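Local coordinates for exosome complex component Rrp42 (Methanothermobacter thermautotrophicus, PDB 2WNR), which is probably a non-catalytic subunit of the RNA-degrading archaeal exosome that helps to structure the active site of its partner Rrp41, at residues Met195-Lys200 against Leu207-Glu212. Numbering follows the deposited sequence.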
ATOM      1  N   MET A 195      17.352 -24.578  16.250  1.00 23.41           N
ATOM      2  CA  MET A 195      16.196 -24.326  17.089  1.00 23.33           C
ATOM      3  C   MET A 195      15.302 -25.541  17.314  1.00 24.08           C
ATOM      4  O   MET A 195      15.024 -26.325  16.396  1.00 23.74           O
ATOM      5  CB  MET A 195      15.389 -23.184  16.489  1.00 23.15           C
ATOM      6  CG  MET A 195      14.176 -22.762  17.280  1.00 23.61           C
ATOM      7  SD  MET A 195      13.565 -21.168  16.699  1.00 23.59           S
ATOM      8  CE  MET A 195      14.825 -20.069  17.371  1.00 23.22           C
ATOM      9  N   CYS A 196      14.847 -25.666  18.556  1.00 24.40           N
ATOM     10  CA  CYS A 196      13.876 -26.669  18.954  1.00 23.87           C
ATOM     11  C   CYS A 196      12.595 -25.989  19.415  1.00 23.80           C
ATOM     12  O   CYS A 196      12.640 -25.079  20.247  1.00 24.76           O
ATOM     13  CB  CYS A 196      14.440 -27.499  20.096  1.00 23.23           C
ATOM     14  SG  CYS A 196      15.796 -28.563  19.629  1.00 26.49           S
ATOM     15  N   THR A 197      11.461 -26.427  18.868  1.00 22.85           N
ATOM     16  CA  THR A 197      10.154 -25.929  19.271  1.00 22.08           C
ATOM     17  C   THR A 197       9.399 -27.025  20.001  1.00 22.23           C
ATOM     18  O   THR A 197       9.326 -28.160  19.529  1.00 22.45           O
ATOM     19  CB  THR A 197       9.322 -25.451  18.066  1.00 22.38           C
ATOM     20  OG1 THR A 197       9.980 -24.342  17.449  1.00 24.00           O
ATOM     21  CG2 THR A 197       7.947 -24.989  18.501  1.00 21.26           C
ATOM     22  N   PHE A 198       8.841 -26.668  21.153  1.00 22.11           N
ATOM     23  CA  PHE A 198       8.070 -27.582  21.991  1.00 22.01           C
ATOM     24  C   PHE A 198       6.631 -27.116  22.089  1.00 22.28           C
ATOM     25  O   PHE A 198       6.361 -25.923  22.046  1.00 23.52           O
ATOM     26  CB  PHE A 198       8.659 -27.629  23.402  1.00 22.37           C
ATOM     27  CG  PHE A 198      10.091 -28.047  23.444  1.00 22.23           C
ATOM     28  CD1 PHE A 198      10.431 -29.349  23.756  1.00 18.85           C
ATOM     29  CD2 PHE A 198      11.106 -27.135  23.173  1.00 22.59           C
ATOM     30  CE1 PHE A 198      11.765 -29.743  23.794  1.00 22.96           C
ATOM     31  CE2 PHE A 198      12.444 -27.519  23.211  1.00 21.42           C
ATOM     32  CZ  PHE A 198      12.776 -28.820  23.520  1.00 20.18           C
ATOM     33  N   ALA A 199       5.712 -28.056  22.247  1.00 21.34           N
ATOM     34  CA  ALA A 199       4.310 -27.727  22.426  1.00 21.63           C
ATOM     35  C   ALA A 199       3.799 -28.265  23.756  1.00 22.43           C
ATOM     36  O   ALA A 199       3.966 -29.448  24.053  1.00 23.07           O
ATOM     37  CB  ALA A 199       3.487 -28.283  21.274  1.00 21.81           C
ATOM     38  N   LYS A 200       3.185 -27.392  24.553  1.00 23.00           N
ATOM     39  CA  LYS A 200       2.532 -27.815  25.793  1.00 22.77           C
ATOM     40  C   LYS A 200       1.162 -28.414  25.494  1.00 23.38           C
ATOM     41  O   LYS A 200       0.242 -27.715  25.056  1.00 23.81           O
ATOM     42  CB  LYS A 200       2.398 -26.646  26.768  1.00 23.40           C
ATOM     43  CG  LYS A 200       1.637 -26.958  28.065  1.00 22.90           C
ATOM     44  CD  LYS A 200       2.521 -27.600  29.124  1.00 22.94           C
ATOM     45  CE  LYS A 200       1.751 -27.842  30.413  1.00 22.04           C
ATOM     46  NZ  LYS A 200       1.423 -26.606  31.169  1.00 22.27           N
ATOM     47  N   LEU A 207       8.307 -32.242  21.833  1.00 23.08           N
ATOM     48  CA  LEU A 207       9.232 -31.635  20.887  1.00 23.08           C
ATOM     49  C   LEU A 207       8.748 -31.846  19.459  1.00 23.07           C
ATOM     50  O   LEU A 207       8.313 -32.940  19.110  1.00 24.00           O
ATOM     51  CB  LEU A 207      10.645 -32.205  21.077  1.00 23.12           C
ATOM     52  CG  LEU A 207      11.770 -31.891  20.084  1.00 22.26           C
ATOM     53  CD1 LEU A 207      12.160 -30.418  20.121  1.00 20.10           C
ATOM     54  CD2 LEU A 207      12.978 -32.769  20.392  1.00 22.22           C
ATOM     55  N   ASP A 208       8.823 -30.782  18.659  1.00 23.17           N
ATOM     56  CA  ASP A 208       8.525 -30.813  17.227  1.00 22.59           C
ATOM     57  C   ASP A 208       7.082 -31.270  16.965  1.00 22.44           C
ATOM     58  O   ASP A 208       6.834 -32.438  16.631  1.00 22.75           O
ATOM     59  CB  ASP A 208       9.569 -31.669  16.500  1.00 22.26           C
ATOM     60  CG  ASP A 208       9.266 -31.849  15.037  1.00 24.71           C
ATOM     61  OD1 ASP A 208       8.851 -30.868  14.401  1.00 24.64           O
ATOM     62  OD2 ASP A 208       9.439 -32.977  14.523  1.00 24.57           O
ATOM     63  N   PRO A 209       6.114 -30.349  17.143  1.00 21.96           N
ATOM     64  CA  PRO A 209       4.698 -30.714  17.054  1.00 21.90           C
ATOM     65  C   PRO A 209       4.179 -30.866  15.637  1.00 21.90           C
ATOM     66  O   PRO A 209       4.588 -30.141  14.740  1.00 23.13           O
ATOM     67  CB  PRO A 209       3.993 -29.545  17.745  1.00 21.86           C
ATOM     68  CG  PRO A 209       4.911 -28.412  17.602  1.00 20.12           C
ATOM     69  CD  PRO A 209       6.295 -28.963  17.607  1.00 20.72           C
ATOM     70  N   SER A 210       3.269 -31.811  15.452  1.00 23.34           N
ATOM     71  CA  SER A 210       2.618 -32.030  14.160  1.00 22.98           C
ATOM     72  C   SER A 210       1.471 -31.050  14.014  1.00 23.68           C
ATOM     73  O   SER A 210       1.129 -30.355  14.973  1.00 24.53           O
ATOM     74  CB  SER A 210       2.089 -33.452  14.092  1.00 22.42           C
ATOM     75  OG  SER A 210       1.219 -33.691  15.176  1.00 22.35           O
ATOM     76  N   LEU A 211       0.889 -30.978  12.820  1.00 23.81           N
ATOM     77  CA  LEU A 211      -0.263 -30.110  12.581  1.00 23.34           C
ATOM     78  C   LEU A 211      -1.380 -30.440  13.567  1.00 23.36           C
ATOM     79  O   LEU A 211      -1.982 -29.546  14.150  1.00 23.99           O
ATOM     80  CB  LEU A 211      -0.770 -30.253  11.146  1.00 23.07           C
ATOM     81  CG  LEU A 211      -1.815 -29.230  10.698  1.00 23.94           C
ATOM     82  CD1 LEU A 211      -1.151 -27.904  10.339  1.00 24.36           C
ATOM     83  CD2 LEU A 211      -2.619 -29.750   9.524  1.00 20.25           C
ATOM     84  N   GLU A 212      -1.628 -31.734  13.760  1.00 23.15           N
ATOM     85  CA  GLU A 212      -2.659 -32.215  14.667  1.00 23.71           C
ATOM     86  C   GLU A 212      -2.423 -31.690  16.085  1.00 23.88           C
ATOM     87  O   GLU A 212      -3.373 -31.322  16.787  1.00 25.09           O
ATOM     88  CB  GLU A 212      -2.711 -33.752  14.653  1.00 23.51           C
ATOM     89  CG  GLU A 212      -3.304 -34.374  13.374  1.00 24.51           C
ATOM     90  CD  GLU A 212      -2.444 -34.171  12.116  1.00 30.20           C
ATOM     91  OE1 GLU A 212      -1.215 -33.918  12.236  1.00 31.01           O
ATOM     92  OE2 GLU A 212      -3.007 -34.267  11.001  1.00 31.41           O
TER
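A beta-hairpin reaching the end of its second strand is the setting here: Phe198, on strand 193-201, faces Leu207, the last residue of strand 204-207, as an antiparallel non-hydrogen-bonded pair with CA atoms 4.4 Å apart. Their side chains share one face of the sheet with Cys196. With CG anti to the backbone N (chi1 171°), the Leu207 side chain crosses the phenyl ring and sets CD1 over its face. This is a CH-pi contact, Leu207 CD1 lying 4.0 Å from the Phe198 ring centroid and 21° off the ring normal, displaced toward the rim at CE1 and CZ. The same methyl packs against Cys196, with Leu207 CD1 3.7 Å from Cys196 CB. Ala250 and Ile253 of helix 244-268 also touch the Phe198 side chain, so an alanine here would probably leave Leu207 CD1 without its aromatic partner and open a gap between sheet and helix.

One residue beyond the strand, the one hydrogen bond between the two segments runs from Asp208 N to Thr197 O at 2.8 Å, nearly straight at 167°. Asp208 takes a positive phi, and its CB is directed away from strand 193-201; its carboxylate forms a salt bridge with Arg35 and accepts a hydrogen bond from Asn149. The chain then turns Pro209 back against the other face of the strand, where Pro209 CB meets Ala199 CB at 3.8 Å. Ser210 follows as the N-cap of helix 211-214. Such a hairpin, whose Cys196 and Phe198 pack against the long C-terminal helix 244-268, belongs to the second domain of the RNase PH fold.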